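Local structure of odorant binding protein OBP69a (Ceratitis capitata, 6HHE) at residues 67-70 with 71-74; 42-45 with 46-50; 17-21 with 22-26. The protein probably binds small hydrophobic odorants, as other secreted insect odorant-binding proteins of the PBP/GOBP family do. All coordinates share one frame; numbering follows the deposited sequence.

Contact 1: residues 67-70 with 71-74; sequences DNLL and EILP
L69 and L73 meet through one short turn of helix, and the carbonyl of L69 carries most of the bonding. L73 N donates to L69 O at 2.7 Å with an N-H...O angle of 139°, the one backbone bond here of full helical span. I72 N reaches the same oxygen only weakly, at 3.2 Å, and E71 N makes a likewise weak bond to N68 O. L73 itself is extended, ahead of P74. The side chains follow the turn. CD1 of L73 lies 3.8 Å from CB of L69, and CB and CG of L73 lean against the L69 oxygen, covering it with carbon. With its CG1 anti to its own carbonyl carbon (chi1 -66°), I72 swings back along the helix, which sets CG1 3.6 Å from N68 O; its CD1 makes only a loose approach to CD2 of L69. L70 turns from the L69-L73 pair and lays its side chain on V78, V81 and E82 of helix 78-88, while D67 touches H85 of that same helix, so helix 69-72 sits against helix 78-88 at the protein surface.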
loop_
_atom_site.group_PDB
_atom_site.type_symbol
_atom_site.label_atom_id
_atom_site.label_comp_id
_atom_site.label_asym_id
_atom_site.label_seq_id
_atom_site.Cartn_x
_atom_site.Cartn_y
_atom_site.Cartn_z
ATOM N N ASP A 67 -8.895 -6.871 -5.751
ATOM C CA ASP A 67 -9.694 -8.080 -5.776
ATOM C C ASP A 67 -8.904 -9.294 -6.250
ATOM O O ASP A 67 -9.355 -10.418 -6.025
ATOM C CB ASP A 67 -10.940 -7.825 -6.607
ATOM C CG ASP A 67 -10.652 -7.327 -8.012
ATOM O OD1 ASP A 67 -9.702 -6.556 -8.271
ATOM O OD2 ASP A 67 -11.445 -7.678 -8.904
ATOM N N ASN A 68 -7.718 -9.093 -6.828
ATOM C CA ASN A 68 -6.865 -10.217 -7.216
ATOM C C ASN A 68 -6.514 -11.074 -6.014
ATOM O O ASN A 68 -6.420 -12.303 -6.120
ATOM C CB ASN A 68 -5.592 -9.698 -7.875
ATOM C CG ASN A 68 -5.825 -9.261 -9.292
ATOM O OD1 ASN A 68 -6.937 -9.378 -9.805
ATOM N ND2 ASN A 68 -4.784 -8.739 -9.934
ATOM N N LEU A 69 -6.351 -10.445 -4.854
ATOM C CA LEU A 69 -6.029 -11.186 -3.638
ATOM C C LEU A 69 -7.089 -12.219 -3.282
ATOM O O LEU A 69 -6.806 -13.124 -2.486
ATOM C CB LEU A 69 -5.864 -10.211 -2.475
ATOM C CG LEU A 69 -4.660 -9.262 -2.629
ATOM C CD1 LEU A 69 -4.505 -8.335 -1.487
ATOM C CD2 LEU A 69 -3.423 -10.138 -2.789
ATOM N N LEU A 70 -8.300 -12.091 -3.827
ATOM C CA LEU A 70 -9.416 -12.961 -3.450
ATOM C C LEU A 70 -9.248 -14.364 -4.006
ATOM O O LEU A 70 -9.650 -15.343 -3.369
ATOM C CB LEU A 70 -10.736 -12.375 -3.948
ATOM C CG LEU A 70 -11.201 -11.074 -3.303
ATOM C CD1 LEU A 70 -12.317 -10.496 -4.179
ATOM C CD2 LEU A 70 -11.681 -11.285 -1.889
ATOM N N GLU A 71 -8.696 -14.484 -5.208
ATOM C CA GLU A 71 -8.416 -15.816 -5.730
ATOM C C GLU A 71 -7.227 -16.453 -5.022
ATOM O O GLU A 71 -7.110 -17.684 -5.013
ATOM C CB GLU A 71 -8.185 -15.725 -7.238
ATOM C CG GLU A 71 -9.304 -14.974 -7.944
ATOM C CD GLU A 71 -9.027 -14.708 -9.410
ATOM O OE1 GLU A 71 -9.052 -15.676 -10.203
ATOM O OE2 GLU A 71 -8.795 -13.529 -9.769
ATOM N N ILE A 72 -6.397 -15.635 -4.383
ATOM C CA ILE A 72 -5.127 -16.031 -3.792
ATOM C C ILE A 72 -5.256 -16.340 -2.303
ATOM O O ILE A 72 -4.586 -17.230 -1.784
ATOM C CB ILE A 72 -4.106 -14.889 -4.000
ATOM C CG1 ILE A 72 -3.766 -14.688 -5.470
ATOM C CG2 ILE A 72 -2.864 -15.104 -3.178
ATOM C CD1 ILE A 72 -2.949 -13.424 -5.695
ATOM N N LEU A 73 -6.020 -15.555 -1.575
ATOM C CA LEU A 73 -5.813 -15.675 -0.141
ATOM C C LEU A 73 -6.770 -16.671 0.471
ATOM O O LEU A 73 -7.810 -17.024 -0.127
ATOM C CB LEU A 73 -5.983 -14.301 0.541
ATOM C CG LEU A 73 -4.878 -13.249 0.359
ATOM C CD1 LEU A 73 -5.287 -11.894 0.930
ATOM C CD2 LEU A 73 -3.560 -13.682 0.969
ATOM N N PRO A 74 -6.417 -17.156 1.666
ATOM C CA PRO A 74 -7.296 -18.048 2.372
ATOM C C PRO A 74 -8.623 -17.367 2.623
ATOM O O PRO A 74 -8.704 -16.120 2.710
ATOM C CB PRO A 74 -6.552 -18.322 3.691
ATOM C CG PRO A 74 -5.269 -17.711 3.605
ATOM C CD PRO A 74 -5.153 -16.924 2.372
#

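Contact 2: residues 42-45 with 46-50; sequences QRLK and CFIHC
Helix 42-55 carries two of the six cysteines whose three disulfides mark the all-helical fold of classical insect odorant-binding proteins: C46, packed on Q42 one turn before it, and C50 one turn further on. C46 SG is bonded to C97 of helix 96-110, and C50 SG to C18 of helix 10-22, so this one helix is tied covalently to two others. The backbone is regular alpha-helix here. C46 N donates to Q42 O at 2.9 Å, and I48 N to L44 O at 3.0 Å with an N-H...O angle of 166°; the F47 to R43 and H49 to K45 bonds complete the run. C46 SG, anti to its own carbonyl carbon (chi1 -70°), points back toward the start of the helix and comes 3.5 Å from Q42 O. On the buried side L44 meets two residues of the next turn: its CD1 approaches the F47 ring obliquely, and its CG faces CD1 of I48 at 4.3 Å. I48 CG1 also rests 3.3 Å from L44 O, shielding that carbonyl. F47 swings away from L44 to place its ring edge-to-face with F29, while I48 packs on helix 96-110. E98 of that helix takes a salt bridge from K45, whose extended chain also makes a cation-pi contact with F101, and accepts a bond from Q42 NE2. Both ends of the Q42 amide are thus engaged: K45 NZ donates to Q42 OE1 at 2.9 Å, from a position tilted 21° out of the plane of the amide carbonyl.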
loop_
_atom_site.group_PDB
_atom_site.type_symbol
_atom_site.label_atom_id
_atom_site.label_comp_id
_atom_site.label_asym_id
_atom_site.label_seq_id
_atom_site.Cartn_x
_atom_site.Cartn_y
_atom_site.Cartn_z
ATOM N N GLN A 42 7.046 12.422 -1.711
ATOM C CA GLN A 42 6.990 11.620 -2.926
ATOM C C GLN A 42 7.690 10.290 -2.795
ATOM O O GLN A 42 7.186 9.315 -3.330
ATOM C CB GLN A 42 7.638 12.361 -4.098
ATOM C CG GLN A 42 6.938 13.689 -4.420
ATOM C CD GLN A 42 5.455 13.502 -4.709
ATOM O OE1 GLN A 42 4.627 14.010 -3.978
ATOM N NE2 GLN A 42 5.119 12.790 -5.785
ATOM N N ARG A 43 8.785 10.205 -2.023
ATOM C CA ARG A 43 9.444 8.899 -1.921
ATOM C C ARG A 43 8.573 7.875 -1.201
ATOM O O ARG A 43 8.596 6.706 -1.564
ATOM C CB ARG A 43 10.784 8.994 -1.206
ATOM C CG ARG A 43 11.817 9.692 -2.018
ATOM C CD ARG A 43 13.008 10.123 -1.169
ATOM N NE ARG A 43 12.673 11.142 -0.191
ATOM C CZ ARG A 43 12.920 11.028 1.121
ATOM N NH1 ARG A 43 13.473 9.934 1.630
ATOM N NH2 ARG A 43 12.547 12.029 1.930
ATOM N N LEU A 44 7.747 8.309 -0.235
ATOM C CA LEU A 44 6.823 7.381 0.411
ATOM C C LEU A 44 5.724 6.970 -0.553
ATOM O O LEU A 44 5.363 5.792 -0.608
ATOM C CB LEU A 44 6.278 8.002 1.663
ATOM C CG LEU A 44 5.283 7.134 2.452
ATOM C CD1 LEU A 44 5.903 5.803 2.877
ATOM C CD2 LEU A 44 4.800 7.867 3.699
ATOM N N LYS A 45 5.191 7.920 -1.334
ATOM C CA LYS A 45 4.175 7.579 -2.323
ATOM C C LYS A 45 4.720 6.532 -3.282
ATOM O O LYS A 45 4.031 5.558 -3.624
ATOM C CB LYS A 45 3.754 8.840 -3.109
ATOM C CG LYS A 45 3.249 9.981 -2.241
ATOM C CD LYS A 45 2.654 11.079 -3.134
ATOM C CE LYS A 45 2.257 12.173 -2.230
ATOM N NZ LYS A 45 1.945 13.358 -3.123
ATOM N N CYS A 46 5.953 6.713 -3.720
ATOM C CA CYS A 46 6.505 5.782 -4.692
ATOM C C CYS A 46 6.867 4.448 -4.069
ATOM O O CYS A 46 6.764 3.434 -4.765
ATOM C CB CYS A 46 7.700 6.381 -5.378
ATOM S SG CYS A 46 7.247 7.731 -6.503
ATOM N N PHE A 47 7.286 4.422 -2.805
ATOM C CA PHE A 47 7.431 3.142 -2.110
ATOM C C PHE A 47 6.126 2.374 -2.116
ATOM O O PHE A 47 6.108 1.165 -2.348
ATOM C CB PHE A 47 7.909 3.381 -0.678
ATOM C CG PHE A 47 7.925 2.149 0.152
ATOM C CD1 PHE A 47 8.998 1.276 0.062
ATOM C CD2 PHE A 47 6.875 1.866 1.013
ATOM C CE1 PHE A 47 8.973 0.092 0.823
ATOM C CE2 PHE A 47 6.830 0.675 1.769
ATOM C CZ PHE A 47 7.911 -0.197 1.668
ATOM N N ILE A 48 5.021 3.042 -1.762
ATOM C CA ILE A 48 3.730 2.365 -1.719
ATOM C C ILE A 48 3.366 1.853 -3.104
ATOM O O ILE A 48 2.969 0.687 -3.257
ATOM C CB ILE A 48 2.653 3.318 -1.155
ATOM C CG1 ILE A 48 3.018 3.708 0.264
ATOM C CG2 ILE A 48 1.305 2.625 -1.199
ATOM C CD1 ILE A 48 2.108 4.726 0.860
ATOM N N HIS A 49 3.595 2.661 -4.146
ATOM C CA HIS A 49 3.366 2.165 -5.497
ATOM C C HIS A 49 4.225 0.944 -5.801
ATOM O O HIS A 49 3.736 -0.025 -6.387
ATOM C CB HIS A 49 3.637 3.265 -6.517
ATOM C CG HIS A 49 3.493 2.804 -7.919
ATOM N ND1 HIS A 49 4.550 2.283 -8.637
ATOM C CD2 HIS A 49 2.405 2.715 -8.716
ATOM C CE1 HIS A 49 4.115 1.904 -9.828
ATOM N NE2 HIS A 49 2.826 2.177 -9.911
ATOM N N CYS A 50 5.490 0.975 -5.387
ATOM C CA CYS A 50 6.438 -0.122 -5.632
ATOM C C CYS A 50 5.920 -1.412 -5.031
ATOM O O CYS A 50 5.971 -2.471 -5.683
ATOM C CB CYS A 50 7.787 0.282 -5.025
ATOM S SG CYS A 50 9.151 -0.972 -5.352
#

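Contact 3: residues 17-21 with 22-26; sequences LCIKE and TGVTE
T22 folds its side chain back onto the last turn of its helix. Its CB lies 3.4 Å from C18 O, and from there the two branches part. OG1, lodged between the backbone N and the carbonyl carbon (chi1 63°), donates to C18 O at 2.8 Å; CG2 packs beside that same oxygen at 3.4 Å. T22 N also gives its hydrogen to C18 O, at 3.0 Å, and the two donors arrive from opposite faces of the carbonyl plane, so the oxygen is gripped twice. OG1 in turn accepts a weak bond from V24 N. This is the C-terminal end of helix 10-22: G23, with phi 72°, is the first residue to leave helical geometry, and its N bonds to I19 O at 2.9 Å before the chain runs on to helix 26-35. A valine in place of T22 would probably leave C18 O with just its backbone donor and V24 N without its weak acceptor, making the exit from the helix less firmly fixed. Beyond the turn V24 comes back over I19, CG1 to CG1 at 3.8 Å, the two side chains crossing at a slant. I19 CG2 touches V24 O, and F47 of helix 42-55 packs against V24.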
loop_
_atom_site.group_PDB
_atom_site.type_symbol
_atom_site.label_atom_id
_atom_site.label_comp_id
_atom_site.label_asym_id
_atom_site.label_seq_id
_atom_site.Cartn_x
_atom_site.Cartn_y
_atom_site.Cartn_z
ATOM N N LEU A 17 13.881 -4.267 -1.570
ATOM C CA LEU A 17 13.965 -3.830 -2.959
ATOM C C LEU A 17 13.314 -2.473 -3.143
ATOM O O LEU A 17 13.884 -1.557 -3.757
ATOM C CB LEU A 17 13.286 -4.837 -3.892
ATOM C CG LEU A 17 13.960 -6.159 -4.225
ATOM C CD1 LEU A 17 13.057 -6.899 -5.196
ATOM C CD2 LEU A 17 15.303 -5.909 -4.809
ATOM N N CYS A 18 12.116 -2.321 -2.583
ATOM C CA CYS A 18 11.383 -1.085 -2.826
ATOM C C CYS A 18 12.001 0.094 -2.082
ATOM O O CYS A 18 12.007 1.211 -2.608
ATOM C CB CYS A 18 9.917 -1.259 -2.449
ATOM S SG CYS A 18 8.953 -2.259 -3.643
ATOM N N ILE A 19 12.553 -0.131 -0.891
ATOM C CA ILE A 19 13.329 0.921 -0.238
ATOM C C ILE A 19 14.485 1.367 -1.116
ATOM O O ILE A 19 14.712 2.568 -1.303
ATOM C CB ILE A 19 13.813 0.454 1.141
ATOM C CG1 ILE A 19 12.625 0.382 2.077
ATOM C CG2 ILE A 19 14.893 1.399 1.653
ATOM C CD1 ILE A 19 12.934 -0.285 3.400
ATOM N N LYS A 20 15.235 0.414 -1.687
ATOM C CA LYS A 20 16.426 0.800 -2.418
ATOM C C LYS A 20 16.053 1.518 -3.708
ATOM O O LYS A 20 16.712 2.481 -4.100
ATOM C CB LYS A 20 17.292 -0.424 -2.721
ATOM C CG LYS A 20 17.974 -1.001 -1.507
ATOM C CD LYS A 20 18.863 -2.169 -1.943
ATOM C CE LYS A 20 19.918 -2.485 -0.897
ATOM N NZ LYS A 20 19.271 -2.805 0.388
ATOM N N GLU A 21 14.957 1.063 -4.332
ATOM C CA GLU A 21 14.501 1.568 -5.614
ATOM C C GLU A 21 13.924 2.976 -5.503
ATOM O O GLU A 21 14.064 3.771 -6.442
ATOM C CB GLU A 21 13.473 0.573 -6.179
ATOM C CG GLU A 21 12.905 0.883 -7.542
ATOM C CD GLU A 21 11.890 -0.165 -8.022
ATOM O OE1 GLU A 21 12.023 -1.371 -7.705
ATOM O OE2 GLU A 21 10.978 0.243 -8.767
ATOM N N THR A 22 13.283 3.332 -4.364
ATOM C CA THR A 22 12.591 4.596 -4.196
ATOM C C THR A 22 13.328 5.613 -3.334
ATOM O O THR A 22 12.964 6.801 -3.351
ATOM C CB THR A 22 11.203 4.407 -3.572
ATOM O OG1 THR A 22 11.338 3.857 -2.262
ATOM C CG2 THR A 22 10.358 3.519 -4.451
ATOM N N GLY A 23 14.310 5.181 -2.543
ATOM C CA GLY A 23 14.948 6.112 -1.627
ATOM C C GLY A 23 14.121 6.556 -0.433
ATOM O O GLY A 23 14.548 7.481 0.277
ATOM N N VAL A 24 12.983 5.910 -0.160
ATOM C CA VAL A 24 12.253 6.165 1.085
ATOM C C VAL A 24 13.167 5.908 2.275
ATOM O O VAL A 24 14.004 4.983 2.259
ATOM C CB VAL A 24 10.973 5.308 1.154
ATOM C CG1 VAL A 24 11.285 3.833 1.411
ATOM C CG2 VAL A 24 9.990 5.816 2.210
ATOM N N THR A 25 13.043 6.742 3.302
ATOM C CA THR A 25 13.887 6.662 4.480
ATOM C C THR A 25 13.050 6.339 5.712
ATOM O O THR A 25 11.824 6.558 5.748
ATOM C CB THR A 25 14.689 7.948 4.677
ATOM O OG1 THR A 25 13.841 9.078 4.467
ATOM C CG2 THR A 25 15.820 8.028 3.683
ATOM N N GLU A 26 13.712 5.760 6.720
ATOM C CA GLU A 26 13.012 5.304 7.923
ATOM C C GLU A 26 12.274 6.431 8.642
ATOM O O GLU A 26 11.217 6.185 9.231
ATOM C CB GLU A 26 13.997 4.622 8.875
ATOM C CG GLU A 26 13.380 4.029 10.164
ATOM C CD GLU A 26 12.302 2.961 9.924
ATOM O OE1 GLU A 26 11.496 2.693 10.851
ATOM O OE2 GLU A 26 12.252 2.385 8.819
#

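Contacts 2 and 3 lie on the same side of the chain's centre, their own centres about 8 Å apart, and are partly buried; contact 1 is on the opposite side and wholly at the surface, its centre about 23 Å from that of contact 2. Helix 42-55 of contact 2 meets helix 10-22 of contact 3 through the C18-C50 disulfide, with R43 reaching the loop at G23 and probably T25. Contact 1 has no such crosslink, and L70 and D67 touch helix 78-88. Bonding differs accordingly: regular mid-helix bonds at 42-50, a side-chain hydroxyl reinforcing a helix end at 17-26, and backbone bonds of which two are weak at 67-74.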